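Local coordinates for uncharacterized protein (Legionella pneumophila subsp. pneumophila str. Philadelphia 1, PDB 4EZI) that is of unknown biochemical function but adopts the alpha/beta-hydrolase fold and may act as a triacylglycerol lipase, at residues A[87-90]-A[94-97]; A[77-82]-A[99-104]; A[229-232]-A[238-241]; A[245-250]-A[273-278]; A[48-51]-A[57-60]. One frame throughout, in Å; residues are numbered along the deposited sequence.

Interaction 1: residues A[87-90]-A[94-97]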
# COMPACT_ATOMS: atom_id res chain seq x y z
N ARG A 87 -7.79 -12.81 2.26
CA ARG A 87 -6.47 -13.26 2.70
C ARG A 87 -5.54 -13.59 1.53
O ARG A 87 -4.36 -13.27 1.54
CB ARG A 87 -6.61 -14.51 3.62
CG ARG A 87 -5.29 -15.20 3.87
CD ARG A 87 -5.39 -16.28 4.91
NE ARG A 87 -5.63 -15.78 6.25
CZ ARG A 87 -4.69 -15.25 7.03
NH1 ARG A 87 -3.43 -15.11 6.62
NH2 ARG A 87 -5.03 -14.88 8.24
N ASN A 88 -6.09 -14.29 0.54
CA ASN A 88 -5.29 -14.83 -0.54
C ASN A 88 -5.16 -13.91 -1.75
O ASN A 88 -4.41 -14.23 -2.68
CB ASN A 88 -5.79 -16.21 -0.94
CG ASN A 88 -5.50 -17.23 0.12
OD1 ASN A 88 -4.36 -17.64 0.31
ND2 ASN A 88 -6.53 -17.64 0.87
N ASP A 89 -5.81 -12.75 -1.72
CA ASP A 89 -5.70 -11.83 -2.86
C ASP A 89 -4.55 -10.85 -2.63
O ASP A 89 -4.77 -9.64 -2.46
CB ASP A 89 -7.01 -11.08 -3.06
CG ASP A 89 -7.01 -10.21 -4.30
OD1 ASP A 89 -6.21 -10.43 -5.22
OD2 ASP A 89 -7.84 -9.27 -4.33
N VAL A 90 -3.33 -11.38 -2.57
CA VAL A 90 -2.16 -10.62 -2.19
C VAL A 90 -1.00 -11.06 -3.09
O VAL A 90 -1.04 -12.16 -3.66
CB VAL A 90 -1.80 -10.76 -0.69
CG1 VAL A 90 -2.87 -10.05 0.17
CG2 VAL A 90 -1.61 -12.23 -0.28
N ASN A 94 0.43 -14.16 -6.59
CA ASN A 94 0.53 -13.74 -7.98
C ASN A 94 -0.63 -14.20 -8.87
O ASN A 94 -0.43 -14.89 -9.87
CB ASN A 94 1.87 -14.11 -8.62
CG ASN A 94 2.07 -13.36 -9.94
OD1 ASN A 94 1.79 -12.16 -10.01
ND2 ASN A 94 2.57 -14.04 -10.96
N ASN A 95 -1.83 -13.73 -8.54
CA ASN A 95 -2.96 -13.95 -9.40
C ASN A 95 -2.94 -12.92 -10.54
O ASN A 95 -2.08 -12.03 -10.61
CB ASN A 95 -4.27 -13.95 -8.62
CG ASN A 95 -4.60 -12.64 -7.97
OD1 ASN A 95 -4.23 -11.57 -8.46
ND2 ASN A 95 -5.30 -12.70 -6.86
N GLU A 96 -3.86 -13.08 -11.49
CA GLU A 96 -3.83 -12.25 -12.69
C GLU A 96 -3.96 -10.75 -12.36
O GLU A 96 -3.47 -9.91 -13.11
CB GLU A 96 -4.91 -12.64 -13.70
CG GLU A 96 -4.74 -13.96 -14.43
CD GLU A 96 -5.90 -14.23 -15.43
OE1 GLU A 96 -6.78 -13.36 -15.60
OE2 GLU A 96 -5.93 -15.31 -16.06
N LYS A 97 -4.65 -10.41 -11.27
CA LYS A 97 -4.76 -9.02 -10.84
C LYS A 97 -3.42 -8.44 -10.38
O LYS A 97 -3.22 -7.23 -10.40
CB LYS A 97 -5.83 -8.89 -9.75
CG LYS A 97 -7.22 -9.23 -10.26
CD LYS A 97 -8.28 -9.04 -9.16
CE LYS A 97 -7.84 -9.57 -7.79
NZ LYS A 97 -8.21 -10.99 -7.49
O HOH W 1 -3.83 -9.72 -6.51
O HOH W 2 -1.88 -11.87 -6.30

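Interaction 2: residues A[77-82]-A[99-104]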
# COMPACT_ATOMS: atom_id res chain seq x y z
N ILE A 77 12.43 -1.97 -6.43
CA ILE A 77 11.20 -1.22 -6.17
C ILE A 77 10.38 -2.01 -5.16
O ILE A 77 10.14 -3.21 -5.34
CB ILE A 77 10.45 -0.90 -7.47
CG1 ILE A 77 9.29 0.10 -7.25
CG2 ILE A 77 10.00 -2.14 -8.23
CD1 ILE A 77 7.97 -0.50 -6.88
N SER A 78 10.00 -1.34 -4.07
CA SER A 78 9.12 -1.92 -3.07
C SER A 78 7.75 -1.35 -3.34
O SER A 78 7.55 -0.14 -3.23
CB SER A 78 9.61 -1.57 -1.65
OG SER A 78 8.82 -2.17 -0.64
N TYR A 79 6.81 -2.22 -3.70
CA TYR A 79 5.47 -1.84 -4.06
C TYR A 79 4.48 -2.35 -3.00
O TYR A 79 4.37 -3.56 -2.79
CB TYR A 79 5.06 -2.37 -5.46
CG TYR A 79 3.71 -1.83 -5.84
CD1 TYR A 79 2.53 -2.49 -5.48
CD2 TYR A 79 3.61 -0.60 -6.47
CE1 TYR A 79 1.30 -1.95 -5.80
CE2 TYR A 79 2.39 -0.02 -6.75
CZ TYR A 79 1.23 -0.70 -6.41
OH TYR A 79 0.01 -0.13 -6.70
N GLN A 80 3.74 -1.41 -2.42
CA GLN A 80 2.79 -1.65 -1.34
C GLN A 80 1.36 -1.62 -1.90
O GLN A 80 0.87 -0.58 -2.36
CB GLN A 80 2.98 -0.58 -0.29
CG GLN A 80 4.23 -0.73 0.56
CD GLN A 80 5.52 -0.66 -0.22
OE1 GLN A 80 6.23 -1.66 -0.29
NE2 GLN A 80 5.85 0.51 -0.79
N HIS A 81 0.69 -2.75 -1.84
CA HIS A 81 -0.63 -2.91 -2.44
C HIS A 81 -1.75 -2.17 -1.72
O HIS A 81 -1.62 -1.80 -0.55
CB HIS A 81 -0.98 -4.41 -2.60
CG HIS A 81 -1.25 -5.12 -1.31
ND1 HIS A 81 -2.43 -4.96 -0.61
CD2 HIS A 81 -0.55 -6.07 -0.65
CE1 HIS A 81 -2.41 -5.74 0.46
NE2 HIS A 81 -1.29 -6.45 0.45
N GLY A 82 -2.86 -2.01 -2.41
CA GLY A 82 -4.03 -1.36 -1.86
C GLY A 82 -4.89 -2.27 -0.99
O GLY A 82 -4.49 -3.36 -0.61
N TYR A 99 -0.59 -9.14 -11.98
CA TYR A 99 0.32 -9.19 -13.09
C TYR A 99 0.80 -7.79 -13.51
O TYR A 99 1.95 -7.63 -13.91
CB TYR A 99 -0.31 -9.86 -14.31
CG TYR A 99 -0.45 -11.37 -14.27
CD1 TYR A 99 -0.15 -12.13 -13.14
CD2 TYR A 99 -0.90 -12.04 -15.39
CE1 TYR A 99 -0.26 -13.50 -13.18
CE2 TYR A 99 -1.00 -13.40 -15.43
CZ TYR A 99 -0.69 -14.12 -14.31
OH TYR A 99 -0.77 -15.51 -14.35
N ILE A 100 -0.09 -6.80 -13.48
CA ILE A 100 0.28 -5.50 -13.98
C ILE A 100 1.47 -4.89 -13.23
O ILE A 100 2.27 -4.18 -13.83
CB ILE A 100 -0.95 -4.53 -13.96
CG1 ILE A 100 -0.71 -3.32 -14.83
CG2 ILE A 100 -1.37 -4.17 -12.54
CD1 ILE A 100 -0.62 -3.65 -16.33
N TYR A 101 1.58 -5.16 -11.94
CA TYR A 101 2.68 -4.62 -11.13
C TYR A 101 3.99 -5.24 -11.54
O TYR A 101 4.99 -4.55 -11.73
CB TYR A 101 2.41 -4.78 -9.63
CG TYR A 101 1.03 -4.30 -9.28
CD1 TYR A 101 0.75 -2.96 -9.26
CD2 TYR A 101 -0.00 -5.18 -9.05
CE1 TYR A 101 -0.56 -2.47 -9.05
CE2 TYR A 101 -1.30 -4.74 -8.85
CZ TYR A 101 -1.58 -3.40 -8.85
OH TYR A 101 -2.87 -2.99 -8.65
N LEU A 102 4.00 -6.56 -11.72
CA LEU A 102 5.18 -7.25 -12.22
C LEU A 102 5.56 -6.79 -13.64
O LEU A 102 6.73 -6.54 -13.93
CB LEU A 102 4.96 -8.76 -12.24
CG LEU A 102 4.73 -9.42 -10.90
CD1 LEU A 102 4.63 -10.92 -11.12
CD2 LEU A 102 5.86 -9.10 -9.90
N ALA A 103 4.56 -6.66 -14.49
CA ALA A 103 4.79 -6.31 -15.88
C ALA A 103 5.42 -4.92 -16.00
O ALA A 103 6.37 -4.71 -16.75
CB ALA A 103 3.50 -6.42 -16.67
N ALA A 104 4.85 -3.97 -15.27
CA ALA A 104 5.32 -2.59 -15.36
C ALA A 104 6.69 -2.40 -14.72
O ALA A 104 7.59 -1.84 -15.32
CB ALA A 104 4.26 -1.66 -14.74

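Interaction 3: residues A[229-232]-A[238-241]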
# COMPACT_ATOMS: atom_id res chain seq x y z
N LEU A 229 -9.09 -1.79 14.05
CA LEU A 229 -8.50 -0.98 15.10
C LEU A 229 -9.00 -1.40 16.48
O LEU A 229 -8.22 -1.50 17.43
CB LEU A 229 -8.72 0.51 14.85
CG LEU A 229 -7.78 1.43 15.63
CD1 LEU A 229 -6.32 1.27 15.16
CD2 LEU A 229 -8.22 2.87 15.46
N GLN A 230 -10.31 -1.62 16.61
CA GLN A 230 -10.84 -2.06 17.90
C GLN A 230 -10.28 -3.44 18.24
O GLN A 230 -9.97 -3.70 19.41
CB GLN A 230 -12.37 -2.06 17.87
CG GLN A 230 -13.02 -2.60 19.13
CD GLN A 230 -12.76 -1.75 20.38
OE1 GLN A 230 -12.30 -0.62 20.30
NE2 GLN A 230 -13.05 -2.32 21.55
N THR A 231 -10.17 -4.34 17.27
CA THR A 231 -9.59 -5.67 17.52
C THR A 231 -8.20 -5.59 18.13
O THR A 231 -7.92 -6.24 19.14
CB THR A 231 -9.55 -6.51 16.22
OG1 THR A 231 -10.89 -6.81 15.80
CG2 THR A 231 -8.77 -7.81 16.41
N TYR A 232 -7.34 -4.77 17.54
CA TYR A 232 -5.94 -4.74 17.96
C TYR A 232 -5.67 -3.79 19.12
O TYR A 232 -4.76 -4.05 19.90
CB TYR A 232 -5.02 -4.40 16.78
CG TYR A 232 -4.83 -5.59 15.88
CD1 TYR A 232 -4.08 -6.67 16.33
CD2 TYR A 232 -5.41 -5.67 14.61
CE1 TYR A 232 -3.93 -7.80 15.55
CE2 TYR A 232 -5.23 -6.80 13.83
CZ TYR A 232 -4.47 -7.85 14.30
OH TYR A 232 -4.26 -9.00 13.57
N GLY A 238 -16.26 -1.57 23.27
CA GLY A 238 -16.52 -2.82 22.59
C GLY A 238 -17.05 -2.52 21.19
O GLY A 238 -17.25 -1.36 20.83
N PHE A 239 -17.31 -3.57 20.44
CA PHE A 239 -17.75 -3.42 19.09
C PHE A 239 -19.14 -2.81 19.00
O PHE A 239 -19.49 -2.24 17.96
CB PHE A 239 -17.70 -4.75 18.33
CG PHE A 239 -16.30 -5.29 18.15
CD1 PHE A 239 -15.42 -4.72 17.26
CD2 PHE A 239 -15.88 -6.39 18.86
CE1 PHE A 239 -14.15 -5.21 17.10
CE2 PHE A 239 -14.59 -6.91 18.68
CZ PHE A 239 -13.74 -6.32 17.82
N ASP A 240 -19.96 -2.96 20.03
CA ASP A 240 -21.34 -2.47 20.00
C ASP A 240 -21.46 -0.99 20.29
O ASP A 240 -22.48 -0.39 20.01
CB ASP A 240 -22.21 -3.29 20.95
CG ASP A 240 -21.95 -4.77 20.79
OD1 ASP A 240 -22.05 -5.23 19.64
OD2 ASP A 240 -21.58 -5.43 21.78
N GLU A 241 -20.41 -0.39 20.83
CA GLU A 241 -20.32 1.07 20.91
C GLU A 241 -20.14 1.65 19.50
O GLU A 241 -20.63 2.73 19.20
CB GLU A 241 -19.14 1.48 21.81
CG GLU A 241 -18.98 3.00 21.85
CD GLU A 241 -17.87 3.55 22.74
OE1 GLU A 241 -17.25 2.79 23.53
OE2 GLU A 241 -17.66 4.79 22.66

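Interaction 4: residues A[245-250]-A[273-278]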
# COMPACT_ATOMS: atom_id res chain seq x y z
N PRO A 245 -26.51 -2.63 15.18
CA PRO A 245 -26.91 -3.97 14.80
C PRO A 245 -27.59 -3.96 13.43
O PRO A 245 -28.27 -3.00 13.09
CB PRO A 245 -27.87 -4.39 15.90
CG PRO A 245 -28.47 -3.09 16.35
CD PRO A 245 -27.34 -2.10 16.28
N PRO A 246 -27.45 -5.06 12.67
CA PRO A 246 -26.69 -6.27 12.97
C PRO A 246 -25.23 -6.22 12.49
O PRO A 246 -24.56 -7.25 12.48
CB PRO A 246 -27.45 -7.32 12.18
CG PRO A 246 -27.80 -6.56 10.89
CD PRO A 246 -28.14 -5.16 11.36
N TYR A 247 -24.75 -5.05 12.11
CA TYR A 247 -23.40 -4.90 11.57
C TYR A 247 -22.31 -5.21 12.57
O TYR A 247 -21.21 -5.63 12.21
CB TYR A 247 -23.21 -3.50 10.96
CG TYR A 247 -24.25 -3.26 9.90
CD1 TYR A 247 -24.19 -3.95 8.69
CD2 TYR A 247 -25.36 -2.43 10.12
CE1 TYR A 247 -25.16 -3.80 7.73
CE2 TYR A 247 -26.32 -2.27 9.15
CZ TYR A 247 -26.23 -2.98 7.96
OH TYR A 247 -27.20 -2.82 7.00
N ASN A 248 -22.64 -5.07 13.85
CA ASN A 248 -21.74 -5.46 14.92
C ASN A 248 -21.32 -6.91 14.85
O ASN A 248 -20.19 -7.24 15.23
CB ASN A 248 -22.34 -5.13 16.29
CG ASN A 248 -23.67 -5.81 16.57
OD1 ASN A 248 -24.48 -6.05 15.67
ND2 ASN A 248 -23.90 -6.13 17.82
N THR A 249 -22.20 -7.80 14.36
CA THR A 249 -21.84 -9.20 14.19
C THR A 249 -21.60 -9.58 12.73
O THR A 249 -20.85 -10.51 12.46
CB THR A 249 -22.85 -10.14 14.85
OG1 THR A 249 -24.13 -9.92 14.27
CG2 THR A 249 -22.89 -9.98 16.36
N LEU A 250 -22.23 -8.88 11.78
CA LEU A 250 -22.01 -9.16 10.37
C LEU A 250 -20.61 -8.78 9.93
O LEU A 250 -19.98 -9.52 9.16
CB LEU A 250 -23.04 -8.43 9.54
CG LEU A 250 -23.02 -8.65 8.05
CD1 LEU A 250 -23.14 -10.14 7.70
CD2 LEU A 250 -24.11 -7.84 7.39
N LEU A 273 -23.02 5.83 7.51
CA LEU A 273 -23.62 6.16 8.79
C LEU A 273 -24.54 5.06 9.29
O LEU A 273 -24.73 4.91 10.50
CB LEU A 273 -24.37 7.49 8.73
CG LEU A 273 -23.49 8.70 8.41
CD1 LEU A 273 -24.31 9.97 8.30
CD2 LEU A 273 -22.39 8.89 9.43
N LEU A 274 -25.09 4.25 8.38
CA LEU A 274 -26.05 3.19 8.78
C LEU A 274 -25.36 2.04 9.52
O LEU A 274 -26.05 1.30 10.23
CB LEU A 274 -26.82 2.68 7.56
CG LEU A 274 -27.84 3.64 6.97
CD1 LEU A 274 -28.31 3.13 5.63
CD2 LEU A 274 -28.99 3.85 7.95
N ILE A 275 -24.04 1.89 9.41
CA ILE A 275 -23.37 0.80 10.14
C ILE A 275 -22.92 1.21 11.54
O ILE A 275 -22.48 0.36 12.30
CB ILE A 275 -22.20 0.15 9.38
CG1 ILE A 275 -20.97 1.06 9.27
CG2 ILE A 275 -22.73 -0.40 8.02
CD1 ILE A 275 -19.71 0.31 8.82
N PHE A 276 -23.02 2.50 11.88
CA PHE A 276 -22.48 2.98 13.15
C PHE A 276 -23.56 3.42 14.09
O PHE A 276 -24.60 3.94 13.70
CB PHE A 276 -21.56 4.20 12.91
CG PHE A 276 -20.29 3.86 12.17
CD1 PHE A 276 -19.33 3.08 12.77
CD2 PHE A 276 -20.08 4.29 10.86
CE1 PHE A 276 -18.17 2.74 12.11
CE2 PHE A 276 -18.94 3.95 10.20
CZ PHE A 276 -17.97 3.18 10.80
N GLN A 277 -23.28 3.30 15.38
CA GLN A 277 -24.08 4.03 16.36
C GLN A 277 -23.90 5.53 16.12
O GLN A 277 -22.79 5.98 15.90
CB GLN A 277 -23.66 3.70 17.78
CG GLN A 277 -24.19 2.34 18.25
CD GLN A 277 -25.74 2.30 18.29
OE1 GLN A 277 -26.37 3.35 18.40
NE2 GLN A 277 -26.32 1.11 18.20
N PRO A 278 -24.98 6.32 16.16
CA PRO A 278 -24.82 7.75 15.89
C PRO A 278 -23.87 8.50 16.82
O PRO A 278 -23.16 9.38 16.38
CB PRO A 278 -26.25 8.29 16.00
CG PRO A 278 -27.11 7.18 15.63
CD PRO A 278 -26.40 5.93 16.13

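Interaction 5: residues A[48-51]-A[57-60]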
# COMPACT_ATOMS: atom_id res chain seq x y z
N TYR A 48 9.14 -14.06 6.28
CA TYR A 48 10.13 -13.26 6.99
C TYR A 48 9.62 -12.85 8.36
O TYR A 48 8.41 -12.77 8.62
CB TYR A 48 10.52 -12.04 6.14
CG TYR A 48 9.41 -11.03 5.98
CD1 TYR A 48 8.42 -11.19 5.00
CD2 TYR A 48 9.31 -9.91 6.82
CE1 TYR A 48 7.41 -10.27 4.85
CE2 TYR A 48 8.29 -9.00 6.68
CZ TYR A 48 7.35 -9.15 5.68
OH TYR A 48 6.32 -8.25 5.52
N LYS A 49 10.57 -12.54 9.23
CA LYS A 49 10.30 -12.10 10.60
C LYS A 49 9.95 -10.63 10.67
O LYS A 49 10.65 -9.79 10.11
CB LYS A 49 11.53 -12.31 11.49
CG LYS A 49 11.95 -13.73 11.62
CD LYS A 49 13.19 -13.84 12.52
CE LYS A 49 13.55 -15.29 12.74
NZ LYS A 49 14.75 -15.38 13.62
N THR A 50 8.91 -10.32 11.42
CA THR A 50 8.54 -8.94 11.66
C THR A 50 7.75 -8.85 12.97
O THR A 50 7.51 -9.85 13.62
CB THR A 50 7.80 -8.37 10.43
OG1 THR A 50 7.74 -6.94 10.48
CG2 THR A 50 6.41 -8.96 10.25
N GLN A 51 7.35 -7.65 13.38
CA GLN A 51 6.62 -7.48 14.64
C GLN A 51 5.12 -7.30 14.44
O GLN A 51 4.66 -6.61 13.53
CB GLN A 51 7.17 -6.26 15.39
CG GLN A 51 8.60 -6.42 15.86
CD GLN A 51 8.76 -7.52 16.89
OE1 GLN A 51 9.37 -8.57 16.62
NE2 GLN A 51 8.18 -7.32 18.05
N LEU A 57 6.97 -11.33 17.82
CA LEU A 57 7.42 -11.88 16.55
C LEU A 57 6.24 -12.51 15.81
O LEU A 57 5.44 -13.23 16.39
CB LEU A 57 8.47 -12.96 16.78
CG LEU A 57 8.96 -13.74 15.57
CD1 LEU A 57 9.66 -12.85 14.60
CD2 LEU A 57 9.90 -14.90 16.00
N THR A 58 6.16 -12.22 14.51
CA THR A 58 5.20 -12.86 13.62
C THR A 58 5.88 -13.07 12.26
O THR A 58 6.78 -12.31 11.92
CB THR A 58 3.91 -12.01 13.51
OG1 THR A 58 2.90 -12.76 12.84
CG2 THR A 58 4.14 -10.70 12.80
N ILE A 59 5.48 -14.12 11.55
CA ILE A 59 6.11 -14.48 10.28
C ILE A 59 5.15 -14.09 9.16
O ILE A 59 4.05 -14.61 9.05
CB ILE A 59 6.48 -16.00 10.20
CG1 ILE A 59 7.36 -16.41 11.38
CG2 ILE A 59 7.13 -16.30 8.87
CD1 ILE A 59 8.59 -15.62 11.59
N ALA A 60 5.59 -13.15 8.34
CA ALA A 60 4.77 -12.58 7.27
C ALA A 60 5.29 -13.03 5.90
O ALA A 60 6.35 -13.65 5.81
CB ALA A 60 4.77 -11.04 7.39

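Interaction 1: residues A[87-90]-A[94-97]
Asp89 gathers the contact on one oxygen, OD1, which meets both Asn95 and Lys97. The straighter of the two links comes from the amide: Asn95 ND2 donates to Asp89 OD1 over 2.9 Å with an N-H...O angle of 170°. The oxygen lies in the amide plane of Asn95, whereas the donor reaches it from the anti side, 30° out of the carboxylate plane. With CG anti to the backbone N (chi1 -174°), Asp89 swings its carboxylate across to residues 94-97. In one of its two modelled conformers, Lys97 bends in its outer half and sets NZ 3.1 Å from Asp89 OD1, a salt bridge with a weak hydrogen bond.

Both segments belong to the long loop that follows strand 74-80 and runs into helix 99-108 of the alpha/beta-hydrolase fold. An inverse gamma turn centred on Asp89 bends the chain here. Two waters supplement the direct bonds: one molecule donates to Asp89 OD1 (2.8 Å) and to Asn95 OD1 (2.7 Å), bridging the two groups beside their direct bond. A second donates to Val90 O (2.8 Å) and accepts from Asn95 N (2.9 Å), joining the backbones. Asn94 OD1 is hydrogen-bonded to Asn98, just ahead of helix 99-108, and the side chain touches Tyr99 and Leu102 of that helix, while the buried Val90 side chain packs on Asp117 and Leu121.

Interaction 2: residues A[77-82]-A[99-104]
Tyr79 lays its ring alongside that of Tyr101, overlapping it at the rim and not centre over centre. The planes are 27° apart and the centroids 4.8 Å from each other, an offset pair in which only the ring margins face each other. Tyr101 CD1 sits over one face of the Tyr79 ring, 3.6 Å from Tyr79 CE1, and Tyr79 OH comes within 3.4 Å of Tyr101 CE1. Ile100 CG2, from the same helix, covers the centre of a face of the Tyr101 ring. The side chain of Tyr79 leaves the strand toward the helix, and its chi1 of -174° keeps the ring on that course. The phenol of Tyr101 is anchored beyond this pair, by a hydrogen bond between its OH and His355 NE2.

Polar side chains bond to one another and to the backbone at the strand end. Ser78 OG donates to Gln80 OE1 (2.7 Å), while Gln80 NE2 returns to Ser78 O from well above the carbonyl plane. Just beyond the strand, the His81 imidazole donates from ND1 to Gly82 O (2.6 Å), which lies nearly in the ring plane, and its NE2 is bonded to Asp117 O. Tyr79 also touches strand 162-168 at Ala166 and Tyr168, next to a probable nucleophile elbow. The two tyrosines thus pack strand against helix within the beta-alpha-beta unit of strand 74-80, helix 99-108 and strand 112-116, a building block of the alpha/beta-hydrolase core.

Interaction 3: residues A[229-232]-A[238-241]
At the turn joining helix 218-233 to the short helix 239-242, the side chain of Gln230 packs against Phe239. The touching part is aliphatic: Gln230 CG stands over one ring face, 4.0 Å from the centroid of Phe239 and 30° off the ring normal, in a CH-pi contact. Its closest ring atom is Phe239 CE1, 3.5 Å from Gln230 CG. A bend at chi2 (65°) then carries the amide off the ring, its plane nearly perpendicular to that of the ring. Gln230 OE1 accepts from Trp236 N, within the connecting turn, and NE2 lies 3.7 Å from Gly238 CA.

This turn belongs to the helical region inserted between strands 193-197 and 310-314, a place where alpha/beta hydrolases commonly carry a lid or cap. Thr231 approaches Phe239 differently, at the ring edge and near its plane, with Thr231 OG1 3.5 Å from Phe239 CZ. That hydroxyl is hydrogen-bonded to Tyr227 O, one turn back in its own helix. The Tyr227 ring also meets the Phe239 ring, with their planes inclined at about 45°.

Interaction 4: residues A[245-250]-A[273-278]
A surface contact of mainly apolar character joins the start of helix 247-254 to the loop ahead of helix 278-285, with Tyr247 and Ile275 at its centre. Ile275 CG2 lies over the middle of the Tyr247 ring, 3.8 Å from the centroid and 13° off the normal, a well-centred CH-pi contact. The opposite face carries Pro246 CD, displaced toward the rim, so the ring is held between a methyl and a proline. The branch is presented by the Ile275 torsions: CG2 is anti to the carbonyl carbon, while CG1 turns away onto the ring of Phe276. Leu274 O approaches the tyrosine obliquely, 3.7 Å from Tyr247 CE2.

Farther out, Pro245 CD and Gln277 NE2 touch at 3.9 Å. Pro245 and Pro246 are joined by a cis peptide bond, and Pro246 is the N-cap residue; its carbonyl oxygen accepts from Thr249 N (3.1 Å) and Leu250 N (2.9 Å). Backbone hydrogen bonds also pair Ile275 with Ala244 and Gln277 with Ile242, just before residues 245-250. Behind the junction, Ile275 rests on Thr219 and Ala223 and Phe276 on Leu222, seating the loop against helix 218-233.

Interaction 5: residues A[48-51]-A[57-60]
Segments 48-51 and 57-60 run antiparallel with a pronounced twist, their N-to-C directions 134° apart. Tyr48 with Ala60 and Thr50 with Thr58 form the hydrogen-bonded pairs: Tyr48 N to Ala60 O, Ala60 N to Tyr48 O, Thr50 N to Thr58 O and Thr58 N to Thr50 O, all 2.9 to 3.0 Å long. Lys49 with Ile59 and Gln51 with Leu57 are the non-hydrogen-bonded pairs, and the alpha carbons of Ile59 and Leu57 add CA-H...O contacts to Tyr48 O and Thr50 O.

On the face bearing Tyr48, Thr50, Thr58 and Ala60, chi1 of 68° places the Tyr48 ring between its backbone N and carbonyl carbon, folded across toward Ala60. Ala60 CB lies over the ring, 29° off its normal and 3.6 Å from Tyr48 CZ. The two threonine side chains run alongside each other in the same direction, with Thr50 CG2 and Thr58 CG2 3.8 Å apart; the hydroxyl of Thr50 bonds to Asp143 of helix 134-154 and that of Thr58 to Asn124. The Tyr48 ring also packs on helix 134-154. On the other face, the extended Lys49 chain runs beside Ile59, with Lys49 CG 3.9 Å from Ile59 CD1, and its CB touches Leu57 CD1. Both Lys49 and Ile59 reach Val9 of strand 8-17. This is a twisted beta hairpin of strands 41-51 and 57-67, in the antiparallel N-terminal part of the alpha/beta-hydrolase sheet.

In the fold
From the N terminus, interaction 5 comes first, closing the short five-residue loop between strands 41-51 and 57-67. The chain continues into strand 74-80 of the same sheet, where interaction 2 closes a longer loop onto helix 99-108. Interaction 1 lies wholly within that loop and touches interaction 2 through Asn94 against Leu102 and Tyr99, and through Val90 against His81. Much later, in the helical insertion between strands 193-197 and 310-314, interactions 3 and 4 follow in series. Their centres are about 12 Å apart, and a probable hydrogen bond from Asn248 ND2 to Asp240 OD1 (2.7 Å) connects them. No contact crosses another; interactions 2 and 4, about 35 Å apart between centres, lie on opposite sides of the molecule's centre.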